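Local coordinates for protein metallo-beta-lactamase (Simiduia agarivorans, PDB 6MFI) that probably hydrolyses beta-lactam antibiotics with a pair of zinc ions, as a class B3 metallo-beta-lactamase, at residues A145-G153 with V217-N225; D79-R90 with I113-L122. All coordinates share one frame; numbering follows the deposited sequence.

How the contacts relate
Contact 2 comes first along the chain and closes before contact 1 opens. Its centre is about 12 Å from that of the chain. There the turn after strand 74-78 and the start of helix 85-95 meet helices 113-116 and 119-126. Contact 1 is about 20 Å from the chain centre. It joins the loop between helix 134-142 and strand 163-166 to the loop before helix 228-242. Strands 74-78 and 163-166 belong to the same seven-stranded sheet. The contact centres are 22 Å apart, the nearest atoms about 6 Å. Both border the zinc pair: contact 2 supplies two ligands of one ion, and contact 1 lies beside two histidines of the other, His112 and His188.

Contact 1 of 2, residues A145-G153 with V217-N225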
# COMPACT_ATOMS: atom_id res chain seq x y z
N ALA A 145 -8.59 -12.54 -8.78
CA ALA A 145 -7.78 -12.53 -9.99
C ALA A 145 -8.48 -13.34 -11.08
O ALA A 145 -9.30 -14.22 -10.80
CB ALA A 145 -6.39 -13.10 -9.68
N GLY A 146 -8.16 -13.04 -12.35
CA GLY A 146 -7.10 -12.14 -12.76
C GLY A 146 -6.05 -12.96 -13.50
O GLY A 146 -5.15 -13.52 -12.88
N GLU A 147 -6.17 -13.01 -14.83
CA GLU A 147 -5.39 -13.96 -15.61
C GLU A 147 -3.89 -13.63 -15.56
O GLU A 147 -3.06 -14.53 -15.39
CB GLU A 147 -5.90 -14.01 -17.06
CG GLU A 147 -5.65 -12.76 -17.88
CD GLU A 147 -5.31 -13.07 -19.33
OE1 GLU A 147 -5.50 -14.23 -19.75
OE2 GLU A 147 -4.84 -12.16 -20.04
N ASP A 148 -3.54 -12.36 -15.71
CA ASP A 148 -2.14 -11.95 -15.75
C ASP A 148 -1.56 -11.68 -14.36
O ASP A 148 -0.43 -11.20 -14.26
CB ASP A 148 -1.98 -10.71 -16.63
CG ASP A 148 -2.94 -9.61 -16.27
OD1 ASP A 148 -3.98 -9.90 -15.64
OD2 ASP A 148 -2.67 -8.44 -16.62
N ASP A 149 -2.31 -11.98 -13.31
CA ASP A 149 -1.78 -11.83 -11.96
C ASP A 149 -0.74 -12.91 -11.71
O ASP A 149 -1.02 -14.10 -11.91
CB ASP A 149 -2.91 -11.93 -10.93
CG ASP A 149 -2.55 -11.26 -9.63
OD1 ASP A 149 -3.12 -10.18 -9.34
OD2 ASP A 149 -1.71 -11.81 -8.88
N PRO A 150 0.48 -12.55 -11.29
CA PRO A 150 1.51 -13.57 -11.04
C PRO A 150 1.10 -14.61 -10.02
O PRO A 150 1.51 -15.77 -10.13
CB PRO A 150 2.71 -12.74 -10.57
CG PRO A 150 2.49 -11.39 -11.18
CD PRO A 150 1.01 -11.18 -11.18
N GLN A 151 0.31 -14.24 -9.02
CA GLN A 151 -0.12 -15.15 -7.97
C GLN A 151 -1.55 -15.66 -8.19
O GLN A 151 -2.27 -15.93 -7.23
CB GLN A 151 -0.00 -14.49 -6.60
CG GLN A 151 0.31 -15.45 -5.46
CD GLN A 151 0.49 -14.74 -4.13
OE1 GLN A 151 1.09 -13.67 -4.07
NE2 GLN A 151 -0.04 -15.33 -3.07
N ALA A 152 -1.96 -15.80 -9.45
CA ALA A 152 -3.30 -16.30 -9.75
C ALA A 152 -3.38 -17.78 -9.42
O ALA A 152 -2.63 -18.59 -9.98
CB ALA A 152 -3.64 -16.05 -11.22
N GLY A 153 -4.29 -18.14 -8.52
CA GLY A 153 -4.46 -19.52 -8.12
C GLY A 153 -5.75 -19.77 -7.36
O GLY A 153 -6.22 -20.91 -7.27
N VAL A 217 7.41 -12.19 -6.75
CA VAL A 217 6.85 -13.42 -6.25
C VAL A 217 5.61 -13.75 -7.07
O VAL A 217 4.97 -12.87 -7.66
CB VAL A 217 6.51 -13.32 -4.74
CG1 VAL A 217 5.26 -12.47 -4.53
CG2 VAL A 217 6.36 -14.70 -4.11
N SER A 218 5.27 -15.03 -7.13
CA SER A 218 4.18 -15.49 -7.97
C SER A 218 3.73 -16.86 -7.47
O SER A 218 4.30 -17.42 -6.53
CB SER A 218 4.61 -15.55 -9.43
OG SER A 218 5.43 -16.68 -9.67
N ALA A 219 2.69 -17.39 -8.11
CA ALA A 219 2.27 -18.76 -7.86
C ALA A 219 3.24 -19.73 -8.55
O ALA A 219 3.89 -19.39 -9.54
CB ALA A 219 0.85 -18.99 -8.37
N GLU A 220 3.32 -20.94 -8.01
CA GLU A 220 4.24 -21.93 -8.54
C GLU A 220 3.79 -22.38 -9.92
O GLU A 220 2.70 -22.93 -10.08
CB GLU A 220 4.34 -23.12 -7.59
CG GLU A 220 5.42 -24.12 -7.96
CD GLU A 220 5.58 -25.22 -6.94
OE1 GLU A 220 4.73 -25.31 -6.03
OE2 GLU A 220 6.56 -25.99 -7.03
N GLY A 221 4.64 -22.14 -10.92
CA GLY A 221 4.32 -22.46 -12.29
C GLY A 221 3.93 -21.28 -13.16
O GLY A 221 3.54 -21.49 -14.31
N TYR A 222 4.03 -20.05 -12.64
CA TYR A 222 3.64 -18.88 -13.41
C TYR A 222 4.74 -18.45 -14.38
O TYR A 222 4.47 -18.17 -15.55
CB TYR A 222 3.28 -17.73 -12.47
CG TYR A 222 3.26 -16.38 -13.14
CD1 TYR A 222 2.28 -16.06 -14.07
CD2 TYR A 222 4.22 -15.43 -12.85
CE1 TYR A 222 2.26 -14.82 -14.68
CE2 TYR A 222 4.21 -14.19 -13.45
CZ TYR A 222 3.23 -13.89 -14.37
OH TYR A 222 3.21 -12.66 -14.98
N ARG A 223 5.99 -18.41 -13.89
CA ARG A 223 7.19 -18.03 -14.64
C ARG A 223 7.11 -16.61 -15.20
O ARG A 223 6.24 -16.30 -16.02
CB ARG A 223 7.50 -19.02 -15.77
CG ARG A 223 6.83 -20.40 -15.67
CD ARG A 223 7.33 -21.22 -14.49
NE ARG A 223 8.78 -21.29 -14.41
CZ ARG A 223 9.45 -21.63 -13.32
NH1 ARG A 223 8.80 -21.93 -12.21
NH2 ARG A 223 10.78 -21.67 -13.34
N PHE A 224 8.04 -15.76 -14.77
CA PHE A 224 8.02 -14.36 -15.17
C PHE A 224 8.47 -14.18 -16.62
O PHE A 224 7.85 -13.41 -17.37
CB PHE A 224 8.91 -13.53 -14.24
CG PHE A 224 8.15 -12.73 -13.22
CD1 PHE A 224 7.76 -13.30 -12.02
CD2 PHE A 224 7.83 -11.40 -13.47
CE1 PHE A 224 7.06 -12.56 -11.09
CE2 PHE A 224 7.13 -10.66 -12.54
CZ PHE A 224 6.75 -11.24 -11.35
N ASN A 225 9.52 -14.88 -17.03
CA ASN A 225 10.13 -14.69 -18.35
C ASN A 225 9.20 -15.02 -19.51
O ASN A 225 9.60 -14.80 -20.66
CB ASN A 225 11.40 -15.52 -18.46
CG ASN A 225 11.11 -16.99 -18.71
OD1 ASN A 225 11.05 -17.43 -19.86
ND2 ASN A 225 10.92 -17.75 -17.64
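Two loops that border the dinuclear zinc site meet here, and Pro150 sits at the junction. It lies in the type I turn from Asp149 to Ala152. Across from it, residues 219-222 form a type II turn that carries Tyr222. CA of Pro150 stands 3.6 Å from the centroid of the Tyr222 ring and only 7° off the ring normal, a CH-pi contact over the middle of one face. CB of Pro150 covers the same face near CE2 of Tyr222, at 3.6 Å. The Tyr222 ring reaches this place because its CG is anti to the backbone N (chi1 163°). Phe224 CD1 lies at the edge of that ring, in its plane. Farther along the same loop, the ring of His227 meets that of Tyr222, nearly parallel. Tyr230 of helix 228-242 touches Pro150, Tyr222 and Phe224.

One hydrogen bond links the two backbones. Ala219 N donates to Pro150 O at 2.8 Å, almost straight at 171°, from above the carbonyl plane. Ser218 CB packs on CB of Pro150 at 3.6 Å. Ser218 OG donates to O of the next residue, Ala219, at 3.1 Å, and has a weak hydrogen bond with Arg289 of helix 274-291. Tyr222 N reaches Ala219 O from the opposite face of its plane, so two donors grip it.

The CB of Asp149 points away from residues 217-225. Its OD2 accepts from Gln151 N at 3.2 Å through the anti lone pair, which makes an Asx turn. The same oxygen is hydrogen-bonded to NE2 of His112, a zinc ligand. On the other loop, Val217 touches His188, another ligand of that zinc. The carboxylate of Asp149 is thus a second-shell group that would help orient His112 and probably polarises its ring.

Contact 2 of 2, residues D79-R90 with I113-L122; sequences DSGTDRGAVIVR and IDHVGGMASL. With ZN (zinc ion), chain B.
Ser80 pushes its side chain into the bend between helices 113-116 and 119-126. Its OG lies between the backbone N and the carbonyl carbon (chi1 69°), which places the hydroxyl 3.2 Å from Gly118 N. CB of Ser80 rests 3.8 Å from SD of Met119. The Met119 chain bends at chi2 and chi3, and this brings CE against CA of Asp79.

The backbones bond in both directions. Ser80 N gives a 2.7 Å bond to His115 O. Gly81 N adds a weak bond to that oxygen. In return, Gly118 N donates to Gly81 O at 3.0 Å. The CA of Gly118, the N-cap of helix 119-126, makes a CA-H...O contact with Thr82 O. Thr82 OG1 accepts from Gly85 N at 2.8 Å, a cap ahead of helix 85-95, and also bonds Asp44. Thr82 CG2 touches CA of Asp114.

Residues 113-122 hold the end of the HxHxDH motif of the metallo-beta-lactamases, formed by His110, His112, Asp114 and His115. Asp114 OD2 and His115 NE2 bind the zinc ion at 2.0 and 2.2 Å, with His253 and a water as further ligands. A chi1 of 54° brings the Asp114 carboxylate there. Asp79 runs alongside His115, with carboxylate and ring planes 25° apart. With NE2 on the zinc ion, His115 ND1 carries the proton and donates to a water, which donates in turn to Asp79 OD2. Tyr210 OH also bonds OD2, and the backbone N of Ser109 bonds OD1.

Farther along, Leu122 packs on Ala86, Val89 and Arg90 of helix 85-95. Its CG lies near CB of Ala86, CD1 meets CB of Ser80, and CD2 touches CG of Arg90 at 3.6 Å. Val89 crosses Leu122 at about a right angle, and Leu77 of strand 74-78 packs against both.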
# COMPACT_ATOMS: atom_id res chain seq x y z
N ASP A 79 -5.50 1.09 1.21
CA ASP A 79 -5.48 -0.32 1.57
C ASP A 79 -6.42 -0.63 2.73
O ASP A 79 -6.74 0.24 3.54
CB ASP A 79 -4.05 -0.78 1.90
CG ASP A 79 -3.22 -1.03 0.66
OD1 ASP A 79 -3.79 -1.08 -0.44
OD2 ASP A 79 -1.98 -1.19 0.80
N SER A 80 -6.86 -1.89 2.80
CA SER A 80 -7.80 -2.33 3.81
C SER A 80 -7.33 -3.54 4.61
O SER A 80 -7.94 -3.85 5.64
CB SER A 80 -9.15 -2.68 3.16
OG SER A 80 -9.03 -3.85 2.36
N GLY A 81 -6.29 -4.23 4.17
CA GLY A 81 -5.97 -5.52 4.73
C GLY A 81 -7.01 -6.55 4.29
O GLY A 81 -7.81 -6.32 3.38
N THR A 82 -6.98 -7.69 4.96
CA THR A 82 -7.98 -8.72 4.69
C THR A 82 -9.34 -8.28 5.23
O THR A 82 -9.49 -7.22 5.84
CB THR A 82 -7.56 -10.05 5.32
OG1 THR A 82 -7.56 -9.93 6.75
CG2 THR A 82 -6.17 -10.45 4.85
N ASP A 83 -10.36 -9.11 4.99
CA ASP A 83 -11.66 -8.85 5.59
C ASP A 83 -11.58 -8.88 7.11
O ASP A 83 -12.37 -8.21 7.79
CB ASP A 83 -12.69 -9.87 5.08
CG ASP A 83 -14.10 -9.32 5.08
OD1 ASP A 83 -14.26 -8.09 4.92
OD2 ASP A 83 -15.05 -10.11 5.24
N ARG A 84 -10.64 -9.65 7.66
CA ARG A 84 -10.42 -9.66 9.10
C ARG A 84 -9.54 -8.50 9.54
O ARG A 84 -9.74 -7.94 10.62
CB ARG A 84 -9.80 -11.00 9.52
CG ARG A 84 -9.87 -11.28 11.00
CD ARG A 84 -11.20 -10.83 11.60
NE ARG A 84 -11.12 -10.64 13.05
CZ ARG A 84 -10.41 -9.70 13.65
NH1 ARG A 84 -10.41 -9.62 14.98
NH2 ARG A 84 -9.70 -8.83 12.95
N GLY A 85 -8.56 -8.12 8.71
CA GLY A 85 -7.73 -6.97 9.01
C GLY A 85 -8.47 -5.64 8.92
O GLY A 85 -8.05 -4.67 9.56
N ALA A 86 -9.54 -5.58 8.13
CA ALA A 86 -10.33 -4.36 8.05
C ALA A 86 -11.01 -4.05 9.38
O ALA A 86 -11.28 -2.88 9.68
CB ALA A 86 -11.38 -4.48 6.94
N VAL A 87 -11.28 -5.08 10.19
CA VAL A 87 -11.82 -4.84 11.53
C VAL A 87 -10.80 -4.12 12.39
O VAL A 87 -11.14 -3.22 13.17
CB VAL A 87 -12.26 -6.18 12.16
CG1 VAL A 87 -12.88 -5.94 13.53
CG2 VAL A 87 -13.24 -6.90 11.24
N ILE A 88 -9.52 -4.49 12.26
CA ILE A 88 -8.47 -3.82 13.01
C ILE A 88 -8.27 -2.39 12.50
O ILE A 88 -8.04 -1.46 13.28
CB ILE A 88 -7.17 -4.64 12.95
CG1 ILE A 88 -7.37 -5.99 13.62
CG2 ILE A 88 -6.02 -3.88 13.60
CD1 ILE A 88 -6.59 -7.12 12.98
N VAL A 89 -8.37 -2.20 11.18
CA VAL A 89 -8.24 -0.86 10.61
C VAL A 89 -9.38 0.03 11.10
O VAL A 89 -9.16 1.19 11.48
CB VAL A 89 -8.20 -0.94 9.08
CG1 VAL A 89 -8.31 0.45 8.47
CG2 VAL A 89 -6.92 -1.62 8.62
N ARG A 90 -10.60 -0.50 11.10
CA ARG A 90 -11.74 0.25 11.64
C ARG A 90 -11.52 0.61 13.10
O ARG A 90 -11.80 1.73 13.52
CB ARG A 90 -13.02 -0.57 11.48
CG ARG A 90 -13.99 -0.04 10.45
CD ARG A 90 -15.37 -0.65 10.64
NE ARG A 90 -15.35 -2.10 10.49
CZ ARG A 90 -15.51 -2.96 11.49
NH1 ARG A 90 -15.70 -2.51 12.73
NH2 ARG A 90 -15.48 -4.27 11.27
N ILE A 113 -5.46 -10.16 -1.89
CA ILE A 113 -6.46 -10.30 -0.83
C ILE A 113 -5.93 -9.78 0.51
O ILE A 113 -6.70 -9.30 1.34
CB ILE A 113 -6.92 -11.77 -0.72
CG1 ILE A 113 -8.03 -11.91 0.32
CG2 ILE A 113 -5.75 -12.68 -0.39
CD1 ILE A 113 -8.50 -13.33 0.53
N ASP A 114 -4.62 -9.85 0.73
CA ASP A 114 -4.07 -9.40 2.00
C ASP A 114 -4.03 -7.88 2.12
O ASP A 114 -3.70 -7.38 3.20
CB ASP A 114 -2.67 -9.98 2.22
CG ASP A 114 -1.73 -9.68 1.07
OD1 ASP A 114 -2.16 -9.83 -0.10
OD2 ASP A 114 -0.57 -9.31 1.33
N HIS A 115 -4.36 -7.15 1.06
CA HIS A 115 -4.35 -5.69 1.09
C HIS A 115 -5.69 -5.06 0.78
O HIS A 115 -5.97 -3.96 1.27
CB HIS A 115 -3.30 -5.15 0.11
CG HIS A 115 -1.92 -5.66 0.36
ND1 HIS A 115 -1.22 -5.38 1.52
CD2 HIS A 115 -1.11 -6.43 -0.39
CE1 HIS A 115 -0.03 -5.96 1.46
NE2 HIS A 115 0.06 -6.60 0.31
N VAL A 116 -6.54 -5.70 -0.02
CA VAL A 116 -7.82 -5.12 -0.42
C VAL A 116 -8.95 -6.10 -0.14
O VAL A 116 -10.07 -5.92 -0.61
CB VAL A 116 -7.81 -4.71 -1.90
CG1 VAL A 116 -6.76 -3.64 -2.15
CG2 VAL A 116 -7.56 -5.92 -2.78
N GLY A 117 -8.66 -7.15 0.64
CA GLY A 117 -9.67 -8.16 0.91
C GLY A 117 -10.87 -7.61 1.66
O GLY A 117 -12.00 -8.04 1.43
N GLY A 118 -10.64 -6.66 2.56
CA GLY A 118 -11.72 -6.08 3.33
C GLY A 118 -12.13 -4.70 2.83
O GLY A 118 -12.69 -3.91 3.59
N MET A 119 -11.85 -4.42 1.56
CA MET A 119 -12.17 -3.10 1.01
C MET A 119 -13.68 -2.88 0.96
O MET A 119 -14.15 -1.76 1.21
CB MET A 119 -11.55 -2.95 -0.38
CG MET A 119 -11.39 -1.52 -0.84
SD MET A 119 -10.47 -0.50 0.33
CE MET A 119 -8.81 -0.63 -0.34
N ALA A 120 -14.45 -3.92 0.63
CA ALA A 120 -15.89 -3.77 0.53
C ALA A 120 -16.51 -3.44 1.88
O ALA A 120 -17.48 -2.67 1.96
CB ALA A 120 -16.52 -5.04 -0.05
N SER A 121 -15.98 -4.02 2.96
CA SER A 121 -16.51 -3.74 4.29
C SER A 121 -16.23 -2.30 4.70
O SER A 121 -17.09 -1.63 5.28
CB SER A 121 -15.92 -4.71 5.31
OG SER A 121 -16.30 -6.05 5.01
N LEU A 122 -15.02 -1.80 4.41
CA LEU A 122 -14.70 -0.42 4.75
C LEU A 122 -15.48 0.56 3.88
O LEU A 122 -15.88 1.63 4.35
CB LEU A 122 -13.20 -0.18 4.61
CG LEU A 122 -12.30 -0.87 5.65
CD1 LEU A 122 -10.86 -0.42 5.50
CD2 LEU A 122 -12.81 -0.61 7.05
ZN ZN B . 0.95 -8.62 0.18
O HOH W 1 -1.74 -3.08 2.67
O HOH W 2 0.67 -9.86 -1.35